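Local coordinates for protein blood group a-and b-cleaving endo-beta-galactosidase (Streptococcus pneumoniae, PDB 2YGM) that probably binds blood group A and B glycans through two tandem carbohydrate-binding modules belonging to an endo-beta-galactosidase that cleaves them, at residues 48-53 against 129-134; 263-268 against 317-322; 109-114 against 142-147. One frame throughout, in Å; residues are numbered along the deposited sequence.

Contact 1 (48-53 against 129-134)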
ATOM      1  N   LEU A  48      -5.573  -2.594 -24.291  1.00 65.23           N
ATOM      2  CA  LEU A  48      -5.684  -3.824 -25.055  1.00 65.56           C
ATOM      3  C   LEU A  48      -4.387  -4.623 -24.947  1.00 65.82           C
ATOM      4  O   LEU A  48      -3.333  -4.172 -25.401  1.00 65.93           O
ATOM      5  CB  LEU A  48      -5.993  -3.492 -26.517  1.00 65.52           C
ATOM      6  CG  LEU A  48      -6.911  -4.423 -27.308  1.00 65.78           C
ATOM      7  CD1 LEU A  48      -8.342  -4.357 -26.793  1.00 65.70           C
ATOM      8  CD2 LEU A  48      -6.863  -4.055 -28.782  1.00 66.09           C
ATOM      9  N   THR A  49      -4.468  -5.798 -24.323  1.00 66.05           N
ATOM     10  CA  THR A  49      -3.341  -6.735 -24.263  1.00 66.29           C
ATOM     11  C   THR A  49      -3.327  -7.559 -25.560  1.00 66.36           C
ATOM     12  O   THR A  49      -3.883  -7.127 -26.573  1.00 66.37           O
ATOM     13  CB  THR A  49      -3.416  -7.662 -23.006  1.00 66.35           C
ATOM     14  OG1 THR A  49      -3.978  -6.945 -21.901  1.00 66.40           O
ATOM     15  CG2 THR A  49      -2.028  -8.172 -22.610  1.00 66.37           C
ATOM     16  N   SER A  50      -2.697  -8.732 -25.531  1.00 66.49           N
ATOM     17  CA  SER A  50      -2.633  -9.611 -26.698  1.00 66.65           C
ATOM     18  C   SER A  50      -4.007 -10.154 -27.087  1.00 66.67           C
ATOM     19  O   SER A  50      -4.822 -10.478 -26.221  1.00 66.67           O
ATOM     20  CB  SER A  50      -1.658 -10.764 -26.454  1.00 66.67           C
ATOM     21  OG  SER A  50      -0.318 -10.301 -26.441  1.00 67.03           O
ATOM     22  N   ASP A  51      -4.243 -10.232 -28.398  1.00 66.75           N
ATOM     23  CA  ASP A  51      -5.484 -10.762 -28.985  1.00 66.81           C
ATOM     24  C   ASP A  51      -6.748 -10.013 -28.550  1.00 66.77           C
ATOM     25  O   ASP A  51      -7.627 -10.593 -27.904  1.00 66.80           O
ATOM     26  CB  ASP A  51      -5.624 -12.266 -28.710  1.00 66.90           C
ATOM     27  CG  ASP A  51      -4.462 -13.068 -29.254  1.00 67.14           C
ATOM     28  OD1 ASP A  51      -4.324 -13.148 -30.493  1.00 67.55           O
ATOM     29  OD2 ASP A  51      -3.684 -13.610 -28.440  1.00 67.59           O
ATOM     30  N   ASP A  52      -6.821  -8.729 -28.910  1.00 66.61           N
ATOM     31  CA  ASP A  52      -7.969  -7.855 -28.601  1.00 66.38           C
ATOM     32  C   ASP A  52      -8.611  -8.121 -27.227  1.00 66.16           C
ATOM     33  O   ASP A  52      -9.837  -8.080 -27.076  1.00 66.24           O
ATOM     34  CB  ASP A  52      -9.014  -7.913 -29.726  1.00 66.41           C
ATOM     35  CG  ASP A  52      -8.646  -7.040 -30.915  1.00 66.56           C
ATOM     36  OD1 ASP A  52      -8.847  -5.810 -30.834  1.00 66.88           O
ATOM     37  OD2 ASP A  52      -8.154  -7.578 -31.929  1.00 66.56           O
ATOM     38  N   LYS A  53      -7.762  -8.393 -26.239  1.00 65.83           N
ATOM     39  CA  LYS A  53      -8.194  -8.647 -24.871  1.00 65.48           C
ATOM     40  C   LYS A  53      -8.108  -7.360 -24.054  1.00 65.16           C
ATOM     41  O   LYS A  53      -7.036  -6.761 -23.926  1.00 65.14           O
ATOM     42  CB  LYS A  53      -7.340  -9.756 -24.243  1.00 65.56           C
ATOM     43  CG  LYS A  53      -7.368  -9.816 -22.715  1.00 65.95           C
ATOM     44  CD  LYS A  53      -6.321 -10.788 -22.177  1.00 66.38           C
ATOM     45  CE  LYS A  53      -6.005 -10.523 -20.709  1.00 66.50           C
ATOM     46  NZ  LYS A  53      -7.185 -10.715 -19.816  1.00 66.80           N
ATOM     47  N   ASN A 129      -7.270   1.271 -31.689  1.00 48.05           N
ATOM     48  CA  ASN A 129      -7.247  -0.190 -31.535  1.00 48.01           C
ATOM     49  C   ASN A 129      -5.858  -0.819 -31.343  1.00 47.70           C
ATOM     50  O   ASN A 129      -5.748  -2.040 -31.170  1.00 47.86           O
ATOM     51  CB  ASN A 129      -8.028  -0.892 -32.666  1.00 48.11           C
ATOM     52  CG  ASN A 129      -7.517  -0.540 -34.060  1.00 48.52           C
ATOM     53  OD1 ASN A 129      -6.608   0.274 -34.225  1.00 49.67           O
ATOM     54  ND2 ASN A 129      -8.114  -1.156 -35.074  1.00 48.73           N
ATOM     55  N   THR A 130      -4.814   0.010 -31.356  1.00 47.10           N
ATOM     56  CA  THR A 130      -3.440  -0.466 -31.159  1.00 46.35           C
ATOM     57  C   THR A 130      -3.280  -1.105 -29.780  1.00 46.05           C
ATOM     58  O   THR A 130      -3.684  -0.526 -28.767  1.00 45.88           O
ATOM     59  CB  THR A 130      -2.395   0.664 -31.338  1.00 46.29           C
ATOM     60  OG1 THR A 130      -2.653   1.380 -32.552  1.00 46.12           O
ATOM     61  CG2 THR A 130      -0.985   0.091 -31.405  1.00 46.24           C
ATOM     62  N   GLN A 131      -2.701  -2.302 -29.755  1.00 45.62           N
ATOM     63  CA  GLN A 131      -2.491  -3.035 -28.509  1.00 45.33           C
ATOM     64  C   GLN A 131      -1.382  -2.387 -27.691  1.00 44.71           C
ATOM     65  O   GLN A 131      -0.416  -1.866 -28.250  1.00 44.81           O
ATOM     66  CB  GLN A 131      -2.173  -4.511 -28.787  1.00 45.62           C
ATOM     67  CG  GLN A 131      -3.362  -5.303 -29.349  1.00 46.88           C
ATOM     68  CD  GLN A 131      -3.028  -6.750 -29.718  1.00 48.73           C
ATOM     69  OE1 GLN A 131      -2.045  -7.332 -29.239  1.00 49.67           O
ATOM     70  NE2 GLN A 131      -3.860  -7.338 -30.571  1.00 48.83           N
ATOM     71  N   ALA A 132      -1.539  -2.423 -26.370  1.00 43.86           N
ATOM     72  CA  ALA A 132      -0.614  -1.780 -25.439  1.00 43.08           C
ATOM     73  C   ALA A 132       0.815  -2.312 -25.523  1.00 42.53           C
ATOM     74  O   ALA A 132       1.031  -3.491 -25.802  1.00 42.52           O
ATOM     75  CB  ALA A 132      -1.133  -1.903 -24.012  1.00 43.04           C
ATOM     76  N   GLN A 133       1.780  -1.426 -25.283  1.00 41.73           N
ATOM     77  CA  GLN A 133       3.185  -1.805 -25.164  1.00 40.97           C
ATOM     78  C   GLN A 133       3.588  -1.763 -23.699  1.00 40.51           C
ATOM     79  O   GLN A 133       3.434  -0.732 -23.034  1.00 40.45           O
ATOM     80  CB  GLN A 133       4.087  -0.843 -25.951  1.00 40.92           C
ATOM     81  CG  GLN A 133       4.070  -1.019 -27.467  1.00 41.09           C
ATOM     82  CD  GLN A 133       5.008  -2.107 -27.961  1.00 40.60           C
ATOM     83  OE1 GLN A 133       5.999  -2.439 -27.310  1.00 40.95           O
ATOM     84  NE2 GLN A 133       4.699  -2.661 -29.127  1.00 40.08           N
ATOM     85  N   PHE A 134       4.091  -2.883 -23.189  1.00 39.70           N
ATOM     86  CA  PHE A 134       4.715  -2.876 -21.881  1.00 39.00           C
ATOM     87  C   PHE A 134       6.206  -2.615 -22.041  1.00 38.82           C
ATOM     88  O   PHE A 134       6.914  -3.355 -22.727  1.00 38.55           O
ATOM     89  CB  PHE A 134       4.466  -4.175 -21.109  1.00 38.74           C
ATOM     90  CG  PHE A 134       5.002  -4.146 -19.702  1.00 38.16           C
ATOM     91  CD1 PHE A 134       4.258  -3.571 -18.672  1.00 37.58           C
ATOM     92  CD2 PHE A 134       6.261  -4.669 -19.410  1.00 37.24           C
ATOM     93  CE1 PHE A 134       4.754  -3.527 -17.371  1.00 37.10           C
ATOM     94  CE2 PHE A 134       6.765  -4.630 -18.117  1.00 37.16           C
ATOM     95  CZ  PHE A 134       6.011  -4.057 -17.093  1.00 37.11           C
TER

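Contact 2 (263-268 against 317-322)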
ATOM      1  N   THR A 263      14.327 -12.958  14.451  1.00 39.70           N
ATOM      2  CA  THR A 263      15.124 -11.747  14.628  1.00 39.39           C
ATOM      3  C   THR A 263      14.274 -10.506  14.893  1.00 39.14           C
ATOM      4  O   THR A 263      14.800  -9.468  15.291  1.00 39.25           O
ATOM      5  CB  THR A 263      15.998 -11.469  13.380  1.00 39.48           C
ATOM      6  OG1 THR A 263      15.170 -11.456  12.210  1.00 39.68           O
ATOM      7  CG2 THR A 263      17.085 -12.529  13.224  1.00 39.44           C
ATOM      8  N   ARG A 264      12.965 -10.617  14.683  1.00 38.57           N
ATOM      9  CA  ARG A 264      12.116  -9.437  14.588  1.00 38.17           C
ATOM     10  C   ARG A 264      10.654  -9.768  14.859  1.00 37.42           C
ATOM     11  O   ARG A 264      10.154 -10.812  14.447  1.00 37.14           O
ATOM     12  CB  ARG A 264      12.254  -8.847  13.182  1.00 38.39           C
ATOM     13  CG  ARG A 264      12.234  -7.339  13.061  1.00 39.57           C
ATOM     14  CD  ARG A 264      12.663  -6.953  11.636  1.00 41.31           C
ATOM     15  NE  ARG A 264      12.303  -5.585  11.254  1.00 42.63           N
ATOM     16  CZ  ARG A 264      12.287  -5.131   9.998  1.00 43.57           C
ATOM     17  NH1 ARG A 264      12.607  -5.928   8.980  1.00 43.99           N
ATOM     18  NH2 ARG A 264      11.942  -3.873   9.751  1.00 43.18           N
ATOM     19  N   PHE A 265       9.979  -8.871  15.568  1.00 37.00           N
ATOM     20  CA  PHE A 265       8.519  -8.911  15.680  1.00 36.22           C
ATOM     21  C   PHE A 265       7.969  -7.642  15.067  1.00 35.65           C
ATOM     22  O   PHE A 265       8.429  -6.551  15.390  1.00 35.53           O
ATOM     23  CB  PHE A 265       8.071  -9.034  17.137  1.00 36.06           C
ATOM     24  CG  PHE A 265       6.596  -8.810  17.337  1.00 35.91           C
ATOM     25  CD1 PHE A 265       5.677  -9.803  17.010  1.00 35.71           C
ATOM     26  CD2 PHE A 265       6.125  -7.600  17.845  1.00 35.28           C
ATOM     27  CE1 PHE A 265       4.313  -9.595  17.186  1.00 35.89           C
ATOM     28  CE2 PHE A 265       4.762  -7.384  18.026  1.00 35.07           C
ATOM     29  CZ  PHE A 265       3.855  -8.384  17.701  1.00 35.35           C
ATOM     30  N   ILE A 266       7.001  -7.787  14.168  1.00 35.43           N
ATOM     31  CA  ILE A 266       6.384  -6.635  13.511  1.00 35.15           C
ATOM     32  C   ILE A 266       4.868  -6.742  13.528  1.00 34.86           C
ATOM     33  O   ILE A 266       4.306  -7.778  13.169  1.00 35.00           O
ATOM     34  CB  ILE A 266       6.873  -6.439  12.047  1.00 35.19           C
ATOM     35  CG1 ILE A 266       8.401  -6.513  11.955  1.00 35.39           C
ATOM     36  CG2 ILE A 266       6.375  -5.100  11.490  1.00 35.44           C
ATOM     37  CD1 ILE A 266       8.944  -6.389  10.531  1.00 36.24           C
ATOM     38  N   SER A 267       4.221  -5.658  13.951  1.00 34.71           N
ATOM     39  CA  SER A 267       2.765  -5.552  13.975  1.00 34.39           C
ATOM     40  C   SER A 267       2.335  -4.103  14.166  1.00 34.46           C
ATOM     41  O   SER A 267       3.039  -3.321  14.810  1.00 34.29           O
ATOM     42  CB  SER A 267       2.183  -6.388  15.117  1.00 34.28           C
ATOM     43  OG  SER A 267       0.770  -6.438  15.042  1.00 33.73           O
ATOM     44  N   TYR A 268       1.186  -3.754  13.592  1.00 34.36           N
ATOM     45  CA  TYR A 268       0.461  -2.559  13.998  1.00 34.48           C
ATOM     46  C   TYR A 268      -0.437  -2.927  15.173  1.00 34.16           C
ATOM     47  O   TYR A 268      -0.996  -4.031  15.221  1.00 33.63           O
ATOM     48  CB  TYR A 268      -0.377  -1.986  12.849  1.00 34.80           C
ATOM     49  CG  TYR A 268       0.438  -1.279  11.784  1.00 36.08           C
ATOM     50  CD1 TYR A 268       0.972  -1.988  10.712  1.00 37.47           C
ATOM     51  CD2 TYR A 268       0.674   0.094  11.851  1.00 36.87           C
ATOM     52  CE1 TYR A 268       1.722  -1.356   9.731  1.00 38.80           C
ATOM     53  CE2 TYR A 268       1.428   0.744  10.869  1.00 38.13           C
ATOM     54  CZ  TYR A 268       1.948   0.008   9.812  1.00 39.10           C
ATOM     55  OH  TYR A 268       2.699   0.621   8.832  1.00 39.48           O
ATOM     56  N   VAL A 317       4.782  -1.400  15.658  1.00 43.99           N
ATOM     57  CA  VAL A 317       5.749  -2.068  16.518  1.00 44.24           C
ATOM     58  C   VAL A 317       6.703  -2.868  15.637  1.00 44.36           C
ATOM     59  O   VAL A 317       6.286  -3.755  14.886  1.00 44.21           O
ATOM     60  CB  VAL A 317       5.065  -2.989  17.554  1.00 44.25           C
ATOM     61  CG1 VAL A 317       6.094  -3.602  18.498  1.00 44.36           C
ATOM     62  CG2 VAL A 317       4.027  -2.219  18.343  1.00 44.42           C
ATOM     63  N   ASP A 318       7.984  -2.528  15.730  1.00 44.67           N
ATOM     64  CA  ASP A 318       9.034  -3.165  14.948  1.00 44.87           C
ATOM     65  C   ASP A 318      10.254  -3.282  15.842  1.00 44.98           C
ATOM     66  O   ASP A 318      11.108  -2.396  15.861  1.00 44.91           O
ATOM     67  CB  ASP A 318       9.343  -2.330  13.697  1.00 44.96           C
ATOM     68  CG  ASP A 318      10.335  -3.006  12.751  1.00 45.31           C
ATOM     69  OD1 ASP A 318      10.937  -4.043  13.109  1.00 46.26           O
ATOM     70  OD2 ASP A 318      10.519  -2.482  11.634  1.00 45.77           O
ATOM     71  N   VAL A 319      10.329  -4.383  16.583  1.00 45.25           N
ATOM     72  CA  VAL A 319      11.368  -4.550  17.593  1.00 45.44           C
ATOM     73  C   VAL A 319      12.338  -5.693  17.274  1.00 45.67           C
ATOM     74  O   VAL A 319      11.934  -6.758  16.800  1.00 45.60           O
ATOM     75  CB  VAL A 319      10.759  -4.674  19.026  1.00 45.38           C
ATOM     76  CG1 VAL A 319      10.024  -6.003  19.217  1.00 45.40           C
ATOM     77  CG2 VAL A 319      11.827  -4.460  20.102  1.00 45.38           C
ATOM     78  N   GLU A 320      13.618  -5.434  17.529  1.00 46.05           N
ATOM     79  CA  GLU A 320      14.693  -6.403  17.392  1.00 46.52           C
ATOM     80  C   GLU A 320      14.547  -7.481  18.460  1.00 46.54           C
ATOM     81  O   GLU A 320      14.385  -7.167  19.637  1.00 46.59           O
ATOM     82  CB  GLU A 320      16.032  -5.675  17.569  1.00 46.73           C
ATOM     83  CG  GLU A 320      17.282  -6.428  17.128  1.00 47.43           C
ATOM     84  CD  GLU A 320      18.516  -5.534  17.146  1.00 48.65           C
ATOM     85  OE1 GLU A 320      19.052  -5.253  18.241  1.00 48.41           O
ATOM     86  OE2 GLU A 320      18.950  -5.101  16.058  1.00 49.73           O
ATOM     87  N   ILE A 321      14.585  -8.745  18.049  1.00 46.62           N
ATOM     88  CA  ILE A 321      14.606  -9.853  19.001  1.00 46.82           C
ATOM     89  C   ILE A 321      16.049 -10.317  19.224  1.00 47.15           C
ATOM     90  O   ILE A 321      16.716 -10.736  18.274  1.00 47.26           O
ATOM     91  CB  ILE A 321      13.751 -11.065  18.534  1.00 46.66           C
ATOM     92  CG1 ILE A 321      12.355 -10.633  18.063  1.00 46.53           C
ATOM     93  CG2 ILE A 321      13.680 -12.141  19.626  1.00 46.62           C
ATOM     94  CD1 ILE A 321      11.462 -10.021  19.118  1.00 46.24           C
ATOM     95  N   PRO A 322      16.542 -10.227  20.476  1.00 47.36           N
ATOM     96  CA  PRO A 322      17.837 -10.818  20.825  1.00 47.50           C
ATOM     97  C   PRO A 322      17.864 -12.295  20.443  1.00 47.49           C
ATOM     98  O   PRO A 322      16.838 -12.969  20.545  1.00 47.61           O
ATOM     99  CB  PRO A 322      17.886 -10.673  22.348  1.00 47.47           C
ATOM    100  CG  PRO A 322      17.079  -9.462  22.621  1.00 47.52           C
ATOM    101  CD  PRO A 322      15.965  -9.473  21.605  1.00 47.34           C
TER

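Contact 3 (109-114 against 142-147)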
ATOM      1  N   GLU A 109      11.755  10.536 -20.986  1.00 37.86           N
ATOM      2  CA  GLU A 109      12.938  11.378 -20.927  1.00 38.43           C
ATOM      3  C   GLU A 109      13.499  11.399 -19.510  1.00 38.62           C
ATOM      4  O   GLU A 109      12.755  11.579 -18.544  1.00 38.76           O
ATOM      5  CB  GLU A 109      12.611  12.795 -21.419  1.00 38.51           C
ATOM      6  CG  GLU A 109      13.831  13.676 -21.704  1.00 39.01           C
ATOM      7  CD  GLU A 109      13.459  15.040 -22.275  1.00 39.40           C
ATOM      8  OE1 GLU A 109      12.933  15.105 -23.410  1.00 38.72           O
ATOM      9  OE2 GLU A 109      13.706  16.052 -21.587  1.00 40.11           O
ATOM     10  N   ILE A 110      14.805  11.173 -19.390  1.00 38.90           N
ATOM     11  CA  ILE A 110      15.497  11.304 -18.109  1.00 39.45           C
ATOM     12  C   ILE A 110      16.623  12.323 -18.231  1.00 39.83           C
ATOM     13  O   ILE A 110      17.568  12.124 -18.999  1.00 39.98           O
ATOM     14  CB  ILE A 110      16.069   9.964 -17.584  1.00 39.45           C
ATOM     15  CG1 ILE A 110      14.949   8.946 -17.343  1.00 39.51           C
ATOM     16  CG2 ILE A 110      16.862  10.195 -16.294  1.00 39.09           C
ATOM     17  CD1 ILE A 110      15.443   7.534 -17.074  1.00 39.11           C
ATOM     18  N   ASP A 111      16.503  13.414 -17.473  1.00 40.28           N
ATOM     19  CA  ASP A 111      17.524  14.468 -17.428  1.00 40.68           C
ATOM     20  C   ASP A 111      17.882  14.988 -18.824  1.00 40.65           C
ATOM     21  O   ASP A 111      19.045  14.954 -19.235  1.00 40.85           O
ATOM     22  CB  ASP A 111      18.771  13.979 -16.675  1.00 40.72           C
ATOM     23  CG  ASP A 111      18.504  13.733 -15.202  1.00 41.53           C
ATOM     24  OD1 ASP A 111      17.732  14.508 -14.602  1.00 43.17           O
ATOM     25  OD2 ASP A 111      19.070  12.772 -14.636  1.00 42.55           O
ATOM     26  N   GLY A 112      16.865  15.445 -19.554  1.00 40.54           N
ATOM     27  CA  GLY A 112      17.045  16.013 -20.888  1.00 40.19           C
ATOM     28  C   GLY A 112      17.342  15.025 -22.007  1.00 40.11           C
ATOM     29  O   GLY A 112      17.363  15.403 -23.180  1.00 40.22           O
ATOM     30  N   LYS A 113      17.575  13.763 -21.660  1.00 39.83           N
ATOM     31  CA  LYS A 113      17.866  12.743 -22.660  1.00 39.54           C
ATOM     32  C   LYS A 113      16.682  11.805 -22.858  1.00 39.14           C
ATOM     33  O   LYS A 113      16.129  11.281 -21.888  1.00 39.06           O
ATOM     34  CB  LYS A 113      19.115  11.948 -22.280  1.00 39.83           C
ATOM     35  CG  LYS A 113      19.542  10.920 -23.327  1.00 40.91           C
ATOM     36  CD  LYS A 113      20.980  10.499 -23.119  1.00 42.85           C
ATOM     37  CE  LYS A 113      21.559   9.900 -24.393  1.00 44.52           C
ATOM     38  NZ  LYS A 113      23.049  10.064 -24.441  1.00 45.30           N
ATOM     39  N   VAL A 114      16.296  11.611 -24.119  1.00 38.53           N
ATOM     40  CA  VAL A 114      15.251  10.652 -24.468  1.00 37.72           C
ATOM     41  C   VAL A 114      15.844   9.254 -24.362  1.00 37.33           C
ATOM     42  O   VAL A 114      16.737   8.882 -25.125  1.00 37.22           O
ATOM     43  CB  VAL A 114      14.659  10.913 -25.875  1.00 37.75           C
ATOM     44  CG1 VAL A 114      13.736   9.772 -26.303  1.00 37.30           C
ATOM     45  CG2 VAL A 114      13.911  12.245 -25.899  1.00 37.58           C
ATOM     46  N   ASN A 142      22.511   8.105 -11.074  1.00 48.59           N
ATOM     47  CA  ASN A 142      22.220   9.340 -10.339  1.00 48.89           C
ATOM     48  C   ASN A 142      21.161  10.228 -11.000  1.00 48.92           C
ATOM     49  O   ASN A 142      21.294  11.456 -11.032  1.00 49.26           O
ATOM     50  CB  ASN A 142      23.517  10.126 -10.100  1.00 48.96           C
ATOM     51  CG  ASN A 142      24.647   9.249  -9.569  1.00 49.65           C
ATOM     52  OD1 ASN A 142      24.454   8.454  -8.642  1.00 49.94           O
ATOM     53  ND2 ASN A 142      25.832   9.387 -10.163  1.00 49.85           N
ATOM     54  N   ALA A 143      20.105   9.602 -11.509  1.00 48.69           N
ATOM     55  CA  ALA A 143      19.048  10.311 -12.229  1.00 48.57           C
ATOM     56  C   ALA A 143      18.245  11.229 -11.312  1.00 48.40           C
ATOM     57  O   ALA A 143      18.000  10.899 -10.152  1.00 48.46           O
ATOM     58  CB  ALA A 143      18.133   9.323 -12.911  1.00 48.59           C
ATOM     59  N   LYS A 144      17.826  12.371 -11.848  1.00 48.12           N
ATOM     60  CA  LYS A 144      17.142  13.387 -11.056  1.00 47.86           C
ATOM     61  C   LYS A 144      15.692  13.612 -11.476  1.00 47.55           C
ATOM     62  O   LYS A 144      14.815  13.803 -10.626  1.00 47.59           O
ATOM     63  CB  LYS A 144      17.918  14.703 -11.114  1.00 48.02           C
ATOM     64  CG  LYS A 144      19.280  14.638 -10.443  1.00 48.66           C
ATOM     65  CD  LYS A 144      20.267  15.616 -11.067  1.00 49.47           C
ATOM     66  CE  LYS A 144      21.663  15.457 -10.465  1.00 49.80           C
ATOM     67  NZ  LYS A 144      22.201  14.077 -10.651  1.00 50.14           N
ATOM     68  N   LYS A 145      15.442  13.575 -12.784  1.00 47.00           N
ATOM     69  CA  LYS A 145      14.139  13.941 -13.329  1.00 46.37           C
ATOM     70  C   LYS A 145      13.691  12.976 -14.424  1.00 45.89           C
ATOM     71  O   LYS A 145      14.420  12.730 -15.384  1.00 45.84           O
ATOM     72  CB  LYS A 145      14.195  15.374 -13.872  1.00 46.46           C
ATOM     73  CG  LYS A 145      12.849  16.022 -14.139  1.00 46.49           C
ATOM     74  CD  LYS A 145      13.040  17.301 -14.930  1.00 47.09           C
ATOM     75  CE  LYS A 145      11.718  17.955 -15.270  1.00 47.11           C
ATOM     76  NZ  LYS A 145      11.887  19.002 -16.316  1.00 47.46           N
ATOM     77  N   ILE A 146      12.487  12.434 -14.269  1.00 45.30           N
ATOM     78  CA  ILE A 146      11.896  11.562 -15.280  1.00 44.70           C
ATOM     79  C   ILE A 146      10.675  12.245 -15.900  1.00 44.26           C
ATOM     80  O   ILE A 146       9.894  12.887 -15.197  1.00 44.19           O
ATOM     81  CB  ILE A 146      11.558  10.146 -14.713  1.00 44.69           C
ATOM     82  CG1 ILE A 146      11.097   9.197 -15.834  1.00 44.21           C
ATOM     83  CG2 ILE A 146      10.535  10.233 -13.571  1.00 44.69           C
ATOM     84  CD1 ILE A 146      11.159   7.717 -15.481  1.00 44.01           C
ATOM     85  N   SER A 147      10.531  12.117 -17.218  1.00 43.75           N
ATOM     86  CA  SER A 147       9.454  12.785 -17.944  1.00 43.34           C
ATOM     87  C   SER A 147       8.690  11.853 -18.881  1.00 43.09           C
ATOM     88  O   SER A 147       9.274  11.211 -19.760  1.00 43.01           O
ATOM     89  CB  SER A 147       9.990  13.999 -18.715  1.00 43.35           C
ATOM     90  OG  SER A 147      10.364  15.040 -17.826  1.00 43.32           O
TER

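Contact 1 (48-53 against 129-134)
Leu48 and Gln131 meet at an oblique angle where the loop between strands 45-48 and 54-57 is crossed by the chain that runs into strand 133-138. The site lies at the surface of the first NPCBM domain, a beta-sandwich of a family of probable carbohydrate-binding modules. The loop curls back on itself, closed by a bond from Thr49 N to Lys53 O, and the Gln131 side chain lies across one face of this curl. Its CG is anti to the carbonyl carbon (chi1 -69°) and the chain stays extended beyond it, which carries the amide against the backbone of Thr49 to Asp52.

The aliphatic part of Gln131 does the packing. CG of Gln131 sits 3.8 Å from CD2 of Leu48, and it also comes 3.4 Å from Thr49 O. The same Leu48 methyl, CD2, reaches Asn129 O at 3.3 Å, so one branch of a buried leucine fills the angle between the glutamine stem and the chain before it, while the residue also touches Gln91 and Val54. The amide does not hydrogen-bond to the loop: in the deposited orientation Gln131 OE1 lies 3.2 Å from Thr49 O, acceptor against acceptor, and NE2 lies 3.6 Å from Asp51 N. It therefore rests against the loop by van der Waals contact.

Ala132, whose methyl also touches Tyr86 of strand 82-87, supplies the polar tie. Its N donates to Leu48 O at 2.7 Å with an N-H...O angle of 162°.

Contact 2 (263-268 against 317-322)
Arg264 and Asp318 clasp each other across an antiparallel strand pair, strand 262-270 against strand 315-320, in the beta-sandwich of the second NPCBM domain. The grip is side-on and twofold. Arg264 NE bonds to Asp318 OD1 at 2.8 Å and NH2 to OD2 at 2.7 Å, each oxygen using the lone pair on the side of its partner oxygen. Guanidinium and carboxylate are nearly coplanar, 27° apart, with the oxygens tilted slightly out of the arginine plane. Ile266 CD1 lies over one face of the guanidinium, 3.5 Å above its centre, and CG1 of Ile266 runs beside Asp318, so the isoleucine covers that face of the guanidinium.

The tightly packed part is the opposite face and the backbone ladder. Phe265 pairs with Val319 through two backbone bonds of 3.1 Å, Phe265 N to Val319 O and Val319 N to Phe265 O; Ser267 and Val317 form the next such pair. Holding CG anti to its backbone N (chi1 169°), Phe265 places its ring edge near Val317 CG1, at 4.0 Å from CE2. Ile321, beyond the strand end, folds CG1 to 3.4 Å from Arg264 N and sets CD1 4.0 Å from Phe265 CB.

The looser margin is on the salt-bridge face, where Glu320, the exposed partner of Arg264 in the pairing, has no side-chain contact with it; its CA lies 3.7 Å from Thr263 O.

Strand 342-352 bonds to the other edge of strand 262-270, while Val317, Val319 and Ile321 pack on strand 295-299 of the second sheet and Tyr268 leans on helix 179-184.

Contact 3 (109-114 against 142-147)
Asp111 and Lys144 meet where a type I' beta turn, Ile110 to Lys113, comes against the start of strand 145-151. The turn joins strands 105-110 and 113-117 of a tight hairpin; strands 105-110 and 145-151 are neighbours in the five-stranded antiparallel sheet of the first NPCBM domain. Asp111 has the positive phi and psi of the turn's first corner. Its CG stands beside the backbone N, anti to the carbonyl carbon (chi1 -67°), which swings the carboxylate over the Ala143-Lys145 backbone. OD2 of Asp111 takes the N-H of Lys144 at 3.1 Å, on the lone pair facing OD1; OD1 receives a weak bond from Lys145 N. Asp111 N in turn donates to Lys145 O at 3.0 Å.

Next to the turn, Ile110 and Ile146 share one side of the sheet. Ile110 sends its branches two ways: CG1, beside the backbone N, meets Ile146 CG1 at 4.1 Å, while CG2, anti to N, touches the methyl of Ala143 at 3.7 Å. On the other side Glu109 and Ser147 pair through backbone bonds, before Glu109 extends to a salt bridge with Lys149 and Ser147 OG bonds to Ser72.

The carboxylate takes one sound and one weak bond from consecutive amides, which probably helps hold the chain at the start of its strand. These two N-H donors, with Lys144 NZ 5.2 Å from Asp111 OD2 and itself bonded to Asn142 O, would be expected to favour the charged aspartate.

From the N terminus, the chain first passes the loop 48-53, then the turn 109-114, before returning as 129-134 to close contact 1 and as 142-147 to close contact 3. These two contacts therefore cross along the sequence, and both belong to the first NPCBM domain. They do not touch: their nearest atoms are about 13 Å apart. Contact 1 joins the loop between strands 45-48 and 54-57 to the chain leading into strand 133-138, whereas contact 3 pairs neighbouring strands of the five-stranded sheet. Contact 2 follows in series in the second domain, closing the excursion from 268 to 317; its centre is about 45 Å from that of contact 1, on the opposite side of the chain's centre.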